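Local coordinates for putative polyketide synthase (PDB 6HP2), which includes an O-methyltransferase domain, the part described here with S-adenosyl-L-homocysteine bound, and as a whole probably contributes to synthesis of the polyketide antibiotic bacillaene, at residues S58-L64 with D251-Y257; W224-L228 with C303-A307. All coordinates share one frame; numbering follows the deposited sequence.

Contact 1. Residues S58-L64 with D251-Y257; sequences SMSRVIL and DPDVEQY
Asp251 turns its carboxylate onto the N-terminal end of helix 59-64, where three donors satisfy its two oxygens. Asp251 OD1 accepts from Ser58 OG at 2.8 Å on its syn side. Asp251 OD2 takes two bonds, from Ser60 OG at 2.7 Å and from Ser60 N at 2.9 Å, which arrive from opposite faces of the carboxylate plane. With Ser60 OG between its own backbone N and carbonyl carbon (chi1 56°), hydroxyl and amide converge on one acceptor. Ser58, N-cap of this helix, also accepts weakly at OG from Arg61 N and Arg61 NH1, linking the aspartate to the arginine. The contact joins two short helices, 59-64 and 254-258, the former packing Ser60 and Leu64 on helix 263-281. A type I turn from Asp251 to Val254 brings Asp253, at the N-cap position but without a side-chain capping bond, to Arg61. In this nearly coplanar (22°) salt bridge Arg61 NH1 meets the syn lone pair of Asp253 OD2, and Arg61 NH2 donates to the same oxygen; Asp253 is poorly ordered, so the bond lengths are uncertain. Tyr257 closes one guanidinium face in an offset cation-pi stack, planes at 26°, while Arg61 CG makes a CH-pi contact 3.9 Å from the Tyr257 ring centroid.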
ATOM      1  N   SER A  58       5.507  21.134   6.301  1.00 41.56           N
ATOM      2  CA  SER A  58       4.974  21.122   4.950  1.00 36.91           C
ATOM      3  C   SER A  58       5.477  19.876   4.252  1.00 32.88           C
ATOM      4  O   SER A  58       6.667  19.791   3.897  1.00 37.22           O
ATOM      5  CB  SER A  58       5.414  22.366   4.178  1.00 44.13           C
ATOM      6  OG  SER A  58       5.143  22.206   2.802  1.00 36.28           O
ATOM      7  N   MET A  59       4.572  18.920   4.056  1.00 39.27           N
ATOM      8  CA  MET A  59       4.931  17.667   3.418  1.00 38.48           C
ATOM      9  C   MET A  59       5.447  17.903   2.010  1.00 38.76           C
ATOM     10  O   MET A  59       6.371  17.225   1.589  1.00 37.82           O
ATOM     11  CB  MET A  59       3.731  16.714   3.388  1.00 36.66           C
ATOM     12  CG  MET A  59       4.057  15.348   2.806  1.00 38.37           C
ATOM     13  SD  MET A  59       5.207  14.450   3.920  1.00 37.16           S
ATOM     14  CE  MET A  59       4.078  14.014   5.241  1.00 39.23           C
ATOM     15  N   SER A  60       4.853  18.842   1.257  1.00 32.31           N
ATOM     16  CA  SER A  60       5.294  19.061  -0.121  1.00 37.08           C
ATOM     17  C   SER A  60       6.745  19.551  -0.153  1.00 31.16           C
ATOM     18  O   SER A  60       7.514  19.171  -1.033  1.00 37.96           O
ATOM     19  CB  SER A  60       4.371  20.077  -0.828  1.00 33.24           C
ATOM     20  OG  SER A  60       4.314  21.286  -0.112  1.00 33.01           O
ATOM     21  N   ARG A  61       7.121  20.444   0.770  1.00 33.33           N
ATOM     22  CA  ARG A  61       8.515  20.897   0.842  1.00 37.74           C
ATOM     23  C   ARG A  61       9.458  19.737   1.140  1.00 39.13           C
ATOM     24  O   ARG A  61      10.493  19.573   0.491  1.00 37.08           O
ATOM     25  CB  ARG A  61       8.643  21.958   1.903  1.00 40.65           C
ATOM     26  CG  ARG A  61       8.173  23.341   1.428  1.00 43.50           C
ATOM     27  CD  ARG A  61       8.229  24.376   2.536  1.00 63.23           C
ATOM     28  NE  ARG A  61       7.732  25.672   2.076  1.00 85.03           N
ATOM     29  CZ  ARG A  61       6.446  25.971   1.911  1.00 95.83           C
ATOM     30  NH1 ARG A  61       5.508  25.063   2.153  1.00 84.71           N
ATOM     31  NH2 ARG A  61       6.094  27.181   1.496  1.00120.80           N
ATOM     32  N   VAL A  62       9.067  18.874   2.072  1.00 42.81           N
ATOM     33  CA  VAL A  62       9.921  17.777   2.494  1.00 39.91           C
ATOM     34  C   VAL A  62      10.065  16.729   1.398  1.00 38.83           C
ATOM     35  O   VAL A  62      11.164  16.199   1.184  1.00 41.50           O
ATOM     36  CB  VAL A  62       9.361  17.152   3.783  1.00 33.59           C
ATOM     37  CG1 VAL A  62      10.155  15.927   4.122  1.00 34.43           C
ATOM     38  CG2 VAL A  62       9.414  18.179   4.898  1.00 32.86           C
ATOM     39  N   ILE A  63       8.955  16.384   0.726  1.00 30.94           N
ATOM     40  CA  ILE A  63       8.979  15.353  -0.296  1.00 33.15           C
ATOM     41  C   ILE A  63       9.663  15.857  -1.554  1.00 40.72           C
ATOM     42  O   ILE A  63      10.391  15.112  -2.214  1.00 52.23           O
ATOM     43  CB  ILE A  63       7.558  14.854  -0.599  1.00 38.58           C
ATOM     44  CG1 ILE A  63       6.961  14.144   0.612  1.00 41.61           C
ATOM     45  CG2 ILE A  63       7.596  13.958  -1.814  1.00 42.69           C
ATOM     46  CD1 ILE A  63       7.774  12.955   1.097  1.00 46.96           C
ATOM     47  N   LEU A  64       9.407  17.103  -1.935  1.00 39.13           N
ATOM     48  CA  LEU A  64       9.894  17.631  -3.210  1.00 41.52           C
ATOM     49  C   LEU A  64      11.283  18.238  -3.116  1.00 54.73           C
ATOM     50  O   LEU A  64      11.860  18.589  -4.153  1.00 55.51           O
ATOM     51  CB  LEU A  64       8.916  18.691  -3.756  1.00 44.16           C
ATOM     52  CG  LEU A  64       7.500  18.198  -4.104  1.00 45.65           C
ATOM     53  CD1 LEU A  64       6.656  19.384  -4.684  1.00 36.82           C
ATOM     54  CD2 LEU A  64       7.539  17.019  -5.096  1.00 43.52           C
ATOM     55  N   ASP A 251      -1.314  20.954   4.441  1.00 34.99           N
ATOM     56  CA  ASP A 251      -0.248  21.705   3.786  1.00 35.65           C
ATOM     57  C   ASP A 251      -0.911  22.956   3.235  1.00 34.93           C
ATOM     58  O   ASP A 251      -1.091  23.109   2.024  1.00 39.52           O
ATOM     59  CB  ASP A 251       0.383  20.860   2.680  1.00 34.29           C
ATOM     60  CG  ASP A 251       1.827  21.227   2.364  1.00 40.37           C
ATOM     61  OD1 ASP A 251       2.369  22.227   2.885  1.00 39.60           O
ATOM     62  OD2 ASP A 251       2.417  20.470   1.555  1.00 37.93           O
ATOM     63  N   PRO A 252      -1.271  23.895   4.111  1.00 47.65           N
ATOM     64  CA  PRO A 252      -2.206  24.958   3.686  1.00 61.67           C
ATOM     65  C   PRO A 252      -1.709  25.817   2.525  1.00 62.85           C
ATOM     66  O   PRO A 252      -2.529  26.358   1.782  1.00 52.77           O
ATOM     67  CB  PRO A 252      -2.406  25.786   4.969  1.00 59.69           C
ATOM     68  CG  PRO A 252      -1.236  25.452   5.858  1.00 57.32           C
ATOM     69  CD  PRO A 252      -0.794  24.065   5.499  1.00 41.04           C
ATOM     70  N   ASP A 253      -0.403  25.953   2.322  1.00 64.94           N
ATOM     71  CA  ASP A 253       0.115  26.770   1.231  1.00 69.68           C
ATOM     72  C   ASP A 253       0.519  25.955   0.002  1.00 61.20           C
ATOM     73  O   ASP A 253       1.120  26.509  -0.926  1.00 54.80           O
ATOM     74  CB  ASP A 253       1.325  27.580   1.705  1.00 72.07           C
ATOM     75  CG  ASP A 253       2.491  26.689   2.084  1.00122.22           C
ATOM     76  OD1 ASP A 253       2.271  25.700   2.828  1.00143.28           O
ATOM     77  OD2 ASP A 253       3.617  26.958   1.624  1.00138.89           O
ATOM     78  N   VAL A 254       0.178  24.669  -0.044  1.00 44.43           N
ATOM     79  CA  VAL A 254       0.758  23.784  -1.039  1.00 50.99           C
ATOM     80  C   VAL A 254       0.429  24.268  -2.446  1.00 53.51           C
ATOM     81  O   VAL A 254       1.298  24.291  -3.320  1.00 41.80           O
ATOM     82  CB  VAL A 254       0.310  22.323  -0.783  1.00 39.42           C
ATOM     83  CG1 VAL A 254      -1.184  22.172  -0.985  1.00 42.73           C
ATOM     84  CG2 VAL A 254       1.067  21.396  -1.694  1.00 34.42           C
ATOM     85  N   GLU A 255      -0.800  24.720  -2.677  1.00 51.26           N
ATOM     86  CA  GLU A 255      -1.196  25.077  -4.031  1.00 62.67           C
ATOM     87  C   GLU A 255      -0.370  26.251  -4.540  1.00 62.66           C
ATOM     88  O   GLU A 255       0.085  26.242  -5.689  1.00 59.95           O
ATOM     89  CB  GLU A 255      -2.685  25.405  -4.072  1.00 88.55           C
ATOM     90  CG  GLU A 255      -3.569  24.255  -3.618  1.00111.60           C
ATOM     91  CD  GLU A 255      -4.975  24.339  -4.171  1.00127.87           C
ATOM     92  OE1 GLU A 255      -5.670  25.340  -3.894  1.00142.32           O
ATOM     93  OE2 GLU A 255      -5.380  23.405  -4.898  1.00129.28           O
ATOM     94  N   GLN A 256      -0.141  27.256  -3.686  1.00 62.77           N
ATOM     95  CA  GLN A 256       0.785  28.332  -4.015  1.00 64.44           C
ATOM     96  C   GLN A 256       2.202  27.805  -4.182  1.00 57.49           C
ATOM     97  O   GLN A 256       2.907  28.156  -5.144  1.00 50.19           O
ATOM     98  CB  GLN A 256       0.749  29.403  -2.922  1.00 96.54           C
ATOM     99  CG  GLN A 256      -0.425  30.358  -3.014  1.00122.73           C
ATOM    100  CD  GLN A 256      -0.261  31.361  -4.143  1.00120.26           C
ATOM    101  OE1 GLN A 256       0.702  32.131  -4.173  1.00 89.16           O
ATOM    102  NE2 GLN A 256      -1.198  31.351  -5.083  1.00142.87           N
ATOM    103  N   TYR A 257       2.643  26.964  -3.246  1.00 56.58           N
ATOM    104  CA  TYR A 257       4.024  26.504  -3.245  1.00 54.60           C
ATOM    105  C   TYR A 257       4.376  25.826  -4.561  1.00 52.89           C
ATOM    106  O   TYR A 257       5.374  26.173  -5.195  1.00 44.41           O
ATOM    107  CB  TYR A 257       4.271  25.550  -2.067  1.00 51.71           C
ATOM    108  CG  TYR A 257       5.650  24.901  -2.097  1.00 47.79           C
ATOM    109  CD1 TYR A 257       6.780  25.650  -1.909  1.00 52.60           C
ATOM    110  CD2 TYR A 257       5.797  23.520  -2.286  1.00 46.91           C
ATOM    111  CE1 TYR A 257       8.045  25.078  -1.947  1.00 58.98           C
ATOM    112  CE2 TYR A 257       7.037  22.931  -2.303  1.00 53.14           C
ATOM    113  CZ  TYR A 257       8.177  23.732  -2.151  1.00 60.37           C
ATOM    114  OH  TYR A 257       9.445  23.181  -2.176  1.00 54.40           O
TER

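Contact 2. Residues W224-L228 with C303-A307; sequences WIELL and CEWNA
Segments 224-228 and 303-307, from helices 221-230 and 299-310, run obliquely antiparallel, the angle between their directions 138° and their axes 8.8 Å apart at closest approach, with Ile225 CA and Asn306 CA the nearest such pair at 5.5 Å. Ile225 reaches the partner helix with both of its branches. Anti to the backbone N, Ile225 CG2 lies 3.5 Å from the carbonyl oxygen Cys303 O and 3.9 Å from Cys303 CB. The other branch, extended at chi2 171°, carries Ile225 CD1 further along the partner helix, to 3.6 Å from Ala307 CB. One isoleucine thus spans Cys303 and Ala307, residues one turn apart, and straddles the Asn306 side chain's root, where Asn306 CB is 4.2 Å from Ile225 CG2. Both helices pack beside strand 233-240, which in the class I methyltransferase (Rossmann-like) sheet lies beyond 284-293, the one strand that runs against the others, and Asn306 ties the pair to strand 233-240. Its OD1 accepts from Ile235 N, and its ND2 donates to Leu233 O. Asn306 ND2 also points to Ile225 O in a long, weak bond of 3.5 Å, although a fairly straight one at 162°. Leu228 presents CB to Asn306 ND2 at 3.8 Å, and packs against Leu233 and Ile235. Near the edge of the interface, Glu226 CG approaches Cys303 SG loosely, while Glu226 OE2 is hydrogen-bonded to Gln222 NE2 one turn earlier.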
ATOM      1  N   TRP A 224     -16.140  -2.823  -3.762  1.00 23.59           N
ATOM      2  CA  TRP A 224     -15.081  -3.575  -3.102  1.00 22.92           C
ATOM      3  C   TRP A 224     -15.603  -4.870  -2.509  1.00 24.81           C
ATOM      4  O   TRP A 224     -14.977  -5.930  -2.639  1.00 25.26           O
ATOM      5  CB  TRP A 224     -14.459  -2.714  -1.990  1.00 23.48           C
ATOM      6  CG  TRP A 224     -13.301  -1.898  -2.411  1.00 22.64           C
ATOM      7  CD1 TRP A 224     -13.224  -0.551  -2.471  1.00 23.90           C
ATOM      8  CD2 TRP A 224     -11.979  -2.383  -2.676  1.00 22.77           C
ATOM      9  NE1 TRP A 224     -11.946  -0.159  -2.802  1.00 34.47           N
ATOM     10  CE2 TRP A 224     -11.165  -1.268  -2.944  1.00 24.52           C
ATOM     11  CE3 TRP A 224     -11.419  -3.665  -2.738  1.00 27.85           C
ATOM     12  CZ2 TRP A 224      -9.812  -1.373  -3.302  1.00 26.89           C
ATOM     13  CZ3 TRP A 224     -10.047  -3.769  -3.086  1.00 30.75           C
ATOM     14  CH2 TRP A 224      -9.277  -2.628  -3.342  1.00 32.52           C
ATOM     15  N   ILE A 225     -16.783  -4.808  -1.901  1.00 29.60           N
ATOM     16  CA  ILE A 225     -17.427  -5.992  -1.358  1.00 27.94           C
ATOM     17  C   ILE A 225     -17.562  -7.066  -2.427  1.00 34.22           C
ATOM     18  O   ILE A 225     -17.215  -8.243  -2.220  1.00 30.20           O
ATOM     19  CB  ILE A 225     -18.798  -5.603  -0.781  1.00 22.52           C
ATOM     20  CG1 ILE A 225     -18.605  -4.762   0.481  1.00 31.71           C
ATOM     21  CG2 ILE A 225     -19.709  -6.886  -0.574  1.00 31.99           C
ATOM     22  CD1 ILE A 225     -19.952  -4.143   0.992  1.00 36.29           C
ATOM     23  N   GLU A 226     -18.118  -6.684  -3.561  1.00 24.25           N
ATOM     24  CA  GLU A 226     -18.388  -7.610  -4.657  1.00 23.55           C
ATOM     25  C   GLU A 226     -17.137  -8.028  -5.426  1.00 29.36           C
ATOM     26  O   GLU A 226     -17.038  -9.189  -5.865  1.00 32.61           O
ATOM     27  CB  GLU A 226     -19.407  -6.970  -5.588  1.00 35.77           C
ATOM     28  CG  GLU A 226     -20.787  -6.827  -4.918  1.00 35.21           C
ATOM     29  CD  GLU A 226     -21.774  -5.955  -5.726  1.00 46.64           C
ATOM     30  OE1 GLU A 226     -21.463  -5.496  -6.855  1.00 50.99           O
ATOM     31  OE2 GLU A 226     -22.843  -5.677  -5.171  1.00 44.72           O
ATOM     32  N   LEU A 227     -16.202  -7.102  -5.610  1.00 28.80           N
ATOM     33  CA  LEU A 227     -14.962  -7.422  -6.299  1.00 29.30           C
ATOM     34  C   LEU A 227     -14.191  -8.491  -5.526  1.00 30.48           C
ATOM     35  O   LEU A 227     -13.731  -9.484  -6.094  1.00 32.37           O
ATOM     36  CB  LEU A 227     -14.109  -6.167  -6.450  1.00 31.15           C
ATOM     37  CG  LEU A 227     -12.677  -6.334  -6.988  1.00 34.08           C
ATOM     38  CD1 LEU A 227     -12.748  -6.864  -8.415  1.00 27.82           C
ATOM     39  CD2 LEU A 227     -11.925  -5.009  -6.930  1.00 36.03           C
ATOM     40  N   LEU A 228     -14.045  -8.297  -4.222  1.00 31.15           N
ATOM     41  CA  LEU A 228     -13.351  -9.280  -3.401  1.00 30.37           C
ATOM     42  C   LEU A 228     -14.115 -10.591  -3.363  1.00 30.84           C
ATOM     43  O   LEU A 228     -13.534 -11.635  -3.633  1.00 26.65           O
ATOM     44  CB  LEU A 228     -13.134  -8.756  -1.986  1.00 29.01           C
ATOM     45  CG  LEU A 228     -12.296  -7.513  -1.888  1.00 27.35           C
ATOM     46  CD1 LEU A 228     -12.212  -7.066  -0.425  1.00 30.97           C
ATOM     47  CD2 LEU A 228     -10.882  -7.715  -2.427  1.00 29.65           C
ATOM     48  N   CYS A 303     -20.040 -11.798   0.484  1.00 36.22           N
ATOM     49  CA  CYS A 303     -20.506 -10.403   0.429  1.00 36.39           C
ATOM     50  C   CYS A 303     -20.970  -9.922   1.788  1.00 35.11           C
ATOM     51  O   CYS A 303     -20.630  -8.820   2.217  1.00 34.97           O
ATOM     52  CB  CYS A 303     -21.656 -10.257  -0.577  1.00 34.32           C
ATOM     53  SG  CYS A 303     -21.045 -10.299  -2.261  1.00 36.69           S
ATOM     54  N   GLU A 304     -21.734 -10.754   2.494  1.00 35.61           N
ATOM     55  CA  GLU A 304     -22.256 -10.348   3.788  1.00 35.14           C
ATOM     56  C   GLU A 304     -21.129 -10.184   4.782  1.00 30.50           C
ATOM     57  O   GLU A 304     -21.133  -9.241   5.585  1.00 36.65           O
ATOM     58  CB  GLU A 304     -23.295 -11.381   4.290  1.00 37.51           C
ATOM     59  CG  GLU A 304     -24.489 -11.422   3.354  1.00 54.91           C
ATOM     60  CD  GLU A 304     -25.530 -12.448   3.773  1.00 72.65           C
ATOM     61  OE1 GLU A 304     -26.703 -12.279   3.366  1.00 70.91           O
ATOM     62  OE2 GLU A 304     -25.159 -13.406   4.505  1.00 65.00           O
ATOM     63  N   TRP A 305     -20.117 -11.054   4.710  1.00 32.64           N
ATOM     64  CA  TRP A 305     -18.970 -10.882   5.596  1.00 30.70           C
ATOM     65  C   TRP A 305     -18.248  -9.572   5.299  1.00 34.87           C
ATOM     66  O   TRP A 305     -17.922  -8.780   6.201  1.00 30.75           O
ATOM     67  CB  TRP A 305     -18.025 -12.055   5.414  1.00 36.08           C
ATOM     68  CG  TRP A 305     -16.876 -12.037   6.348  1.00 39.26           C
ATOM     69  CD1 TRP A 305     -15.682 -11.436   6.171  1.00 34.31           C
ATOM     70  CD2 TRP A 305     -16.860 -12.610   7.672  1.00 68.32           C
ATOM     71  NE1 TRP A 305     -14.896 -11.640   7.275  1.00 48.07           N
ATOM     72  CE2 TRP A 305     -15.600 -12.348   8.218  1.00 71.43           C
ATOM     73  CE3 TRP A 305     -17.799 -13.316   8.443  1.00 77.88           C
ATOM     74  CZ2 TRP A 305     -15.234 -12.774   9.506  1.00 93.00           C
ATOM     75  CZ3 TRP A 305     -17.434 -13.742   9.717  1.00 75.80           C
ATOM     76  CH2 TRP A 305     -16.166 -13.469  10.232  1.00 86.94           C
ATOM     77  N   ASN A 306     -17.974  -9.322   4.029  1.00 32.83           N
ATOM     78  CA  ASN A 306     -17.235  -8.106   3.683  1.00 25.10           C
ATOM     79  C   ASN A 306     -18.013  -6.850   4.051  1.00 29.55           C
ATOM     80  O   ASN A 306     -17.423  -5.862   4.515  1.00 30.21           O
ATOM     81  CB  ASN A 306     -16.888  -8.149   2.210  1.00 28.26           C
ATOM     82  CG  ASN A 306     -15.831  -9.222   1.893  1.00 35.96           C
ATOM     83  OD1 ASN A 306     -15.106  -9.705   2.777  1.00 29.52           O
ATOM     84  ND2 ASN A 306     -15.761  -9.608   0.630  1.00 32.16           N
ATOM     85  N   ALA A 307     -19.347  -6.873   3.865  1.00 31.32           N
ATOM     86  CA  ALA A 307     -20.140  -5.698   4.167  1.00 31.17           C
ATOM     87  C   ALA A 307     -20.090  -5.398   5.655  1.00 36.12           C
ATOM     88  O   ALA A 307     -20.049  -4.235   6.056  1.00 37.24           O
ATOM     89  CB  ALA A 307     -21.585  -5.917   3.724  1.00 36.34           C
TER

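How the contacts relate
Contacts 1 and 2 are separate sites: their centres lie 37 Å apart and their nearest atoms about 22 Å, with no touch between them. In sequence they interleave, since 224-228 falls between 58-64 and 251-257, and 303-307 follows them both. Contact 1 is nearer the cofactor site. The Met59 side chain is about 14 Å from the bound S-adenosyl-L-homocysteine, and that of Leu64 about 11 Å from the side chain of Leu45, a residue that binds it; neither distance is a direct contact. Contact 2 lies away from the annotated sites. The two also differ in chemistry, one relying on charged and hydroxyl groups, the other mainly on apolar side chains.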